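Local coordinates for protein YchN (Escherichia coli, PDB 1JX7) that is of unknown function but assembles as a homohexamer, a dimer of trimers, and belongs to the DsrE/DsrF-like family, at residues Val5-Gly10 / Phe40-Ala45. Sequence-based numbering, arbitrary orientation.
Sequences VIVANG and FLMSDA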
loop_
_atom_site.group_PDB
_atom_site.type_symbol
_atom_site.label_atom_id
_atom_site.label_comp_id
_atom_site.label_asym_id
_atom_site.label_seq_id
_atom_site.Cartn_x
_atom_site.Cartn_y
_atom_site.Cartn_z
ATOM N N VAL A 5 -22.588 -7.825 3.646
ATOM C CA VAL A 5 -22.013 -7.266 2.439
ATOM C C VAL A 5 -20.503 -7.246 2.620
ATOM O O VAL A 5 -19.991 -6.915 3.699
ATOM C CB VAL A 5 -22.498 -5.821 2.183
ATOM C CG1 VAL A 5 -21.779 -5.231 0.987
ATOM C CG2 VAL A 5 -23.994 -5.809 1.954
ATOM N N ILE A 6 -19.785 -7.626 1.563
ATOM C CA ILE A 6 -18.331 -7.622 1.597
ATOM C C ILE A 6 -17.840 -6.720 0.479
ATOM O O ILE A 6 -18.241 -6.862 -0.671
ATOM C CB ILE A 6 -17.750 -9.039 1.384
ATOM C CG1 ILE A 6 -17.806 -9.827 2.696
ATOM C CG2 ILE A 6 -16.311 -8.947 0.853
ATOM C CD1 ILE A 6 -17.070 -11.166 2.658
ATOM N N VAL A 7 -16.980 -5.772 0.809
ATOM C CA VAL A 7 -16.450 -4.891 -0.214
ATOM C C VAL A 7 -14.959 -5.190 -0.356
ATOM O O VAL A 7 -14.333 -5.713 0.565
ATOM C CB VAL A 7 -16.665 -3.412 0.153
ATOM C CG1 VAL A 7 -16.575 -2.561 -1.098
ATOM C CG2 VAL A 7 -18.027 -3.228 0.800
ATOM N N ALA A 8 -14.406 -4.887 -1.520
ATOM C CA ALA A 8 -12.999 -5.131 -1.775
ATOM C C ALA A 8 -12.417 -4.069 -2.708
ATOM O O ALA A 8 -13.036 -3.696 -3.713
ATOM C CB ALA A 8 -12.821 -6.512 -2.368
ATOM N N ASN A 9 -11.221 -3.590 -2.360
ATOM C CA ASN A 9 -10.522 -2.557 -3.127
ATOM C C ASN A 9 -9.255 -3.114 -3.770
ATOM O O ASN A 9 -8.774 -2.589 -4.774
ATOM C CB ASN A 9 -10.136 -1.397 -2.202
ATOM C CG ASN A 9 -11.335 -0.617 -1.695
ATOM O OD1 ASN A 9 -12.369 -1.191 -1.350
ATOM N ND2 ASN A 9 -11.201 0.704 -1.626
ATOM N N GLY A 10 -8.723 -4.188 -3.194
ATOM C CA GLY A 10 -7.486 -4.767 -3.683
ATOM C C GLY A 10 -7.387 -5.397 -5.071
ATOM O O GLY A 10 -8.294 -6.096 -5.524
ATOM N N PHE A 40 -19.161 -6.844 -3.290
ATOM C CA PHE A 40 -19.000 -5.698 -4.159
ATOM C C PHE A 40 -17.510 -5.497 -4.354
ATOM O O PHE A 40 -16.746 -5.662 -3.408
ATOM C CB PHE A 40 -19.630 -4.455 -3.521
ATOM C CG PHE A 40 -19.804 -3.317 -4.488
ATOM C CD1 PHE A 40 -18.764 -2.419 -4.719
ATOM C CD2 PHE A 40 -20.979 -3.193 -5.218
ATOM C CE1 PHE A 40 -18.889 -1.414 -5.671
ATOM C CE2 PHE A 40 -21.116 -2.190 -6.168
ATOM C CZ PHE A 40 -20.071 -1.295 -6.398
ATOM N N LEU A 41 -17.092 -5.161 -5.565
ATOM C CA LEU A 41 -15.674 -4.927 -5.819
ATOM C C LEU A 41 -15.479 -3.544 -6.422
ATOM O O LEU A 41 -16.008 -3.252 -7.495
ATOM C CB LEU A 41 -15.110 -5.980 -6.775
ATOM C CG LEU A 41 -15.318 -7.450 -6.393
ATOM C CD1 LEU A 41 -14.563 -8.346 -7.373
ATOM C CD2 LEU A 41 -14.856 -7.679 -4.963
HETATM N N MSE A 42 -14.715 -2.701 -5.723
HETATM C CA MSE A 42 -14.436 -1.341 -6.180
HETATM C C MSE A 42 -13.024 -1.225 -6.738
HETATM O O MSE A 42 -12.248 -2.171 -6.707
HETATM C CB MSE A 42 -14.603 -0.337 -5.027
HETATM C CG MSE A 42 -16.017 -0.224 -4.479
HETATM SE SE MSE A 42 -16.214 1.128 -3.329
HETATM C CE MSE A 42 -15.101 0.626 -2.028
ATOM N N SER A 43 -12.713 -0.035 -7.251
ATOM C CA SER A 43 -11.421 0.270 -7.782
ATOM C C SER A 43 -10.680 -0.901 -8.416
ATOM O O SER A 43 -11.247 -1.594 -9.264
ATOM C CB SER A 43 -10.544 0.894 -6.713
ATOM O OG SER A 43 -10.277 -0.034 -5.680
ATOM N N ASP A 44 -9.433 -1.155 -8.028
ATOM C CA ASP A 44 -8.608 -2.297 -8.400
ATOM C C ASP A 44 -9.122 -3.741 -8.373
ATOM O O ASP A 44 -8.793 -4.528 -9.279
ATOM C CB ASP A 44 -7.298 -2.271 -7.659
ATOM C CG ASP A 44 -6.577 -0.960 -7.813
ATOM O OD1 ASP A 44 -5.456 -0.849 -7.283
ATOM O OD2 ASP A 44 -7.134 -0.042 -8.465
ATOM N N ALA A 45 -9.921 -4.102 -7.375
ATOM C CA ALA A 45 -10.446 -5.467 -7.262
ATOM C C ALA A 45 -11.361 -5.820 -8.427
ATOM O O ALA A 45 -11.827 -6.945 -8.546
ATOM C CB ALA A 45 -11.217 -5.637 -5.918
#
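Ala8 O is gripped by one firm hydrogen bond and one softer contact: Met42 N donates nearly along its C=O axis over 2.8 Å (157° at the hydrogen), and Leu41 CA adds a CA-H...O contact at 3.6 Å. Upstream, Phe40 N gives Ile6 O an almost straight bond of 2.8 Å, 176° at the hydrogen, while the return bond from Ala8 N to Phe40 O is weak. Further along, Asn9 O takes a weak bond from Ala45 N at 3.2 Å, and Ser43 OG approaches it as a possible second weak donor. On the face of Val7 and Phe40, the selenomethionine Met42 bends at its last torsion (chi3 -63°), which sets CE 3.6 Å from Val7 CG1. Asn9 lies alongside this chain, pointing the same way, its OD1 3.4 Å from Met42 CE; Met42 CG meets the Phe40 ring in plane, at its edge. An alanine at Asn9 would probably loosen the packing around the Met42 methyl, since the amide beside it would be gone, and might weaken the packing on Asn20 of the second subunit. On the other face, Ala8 CB rests on Leu41 CD2 at 3.5 Å and reaches Ala45 CB at 4.0 Å. Asp44 turns its carboxylate out of the contact, into a salt bridge with Arg85. Strands 3-8 and 36-41, joined through helix 17-31 as a beta-alpha-beta unit, run parallel within the sheet between 113-116 and 75-78, with helix 101-107 packed on Phe40 and Met42 through Leu104.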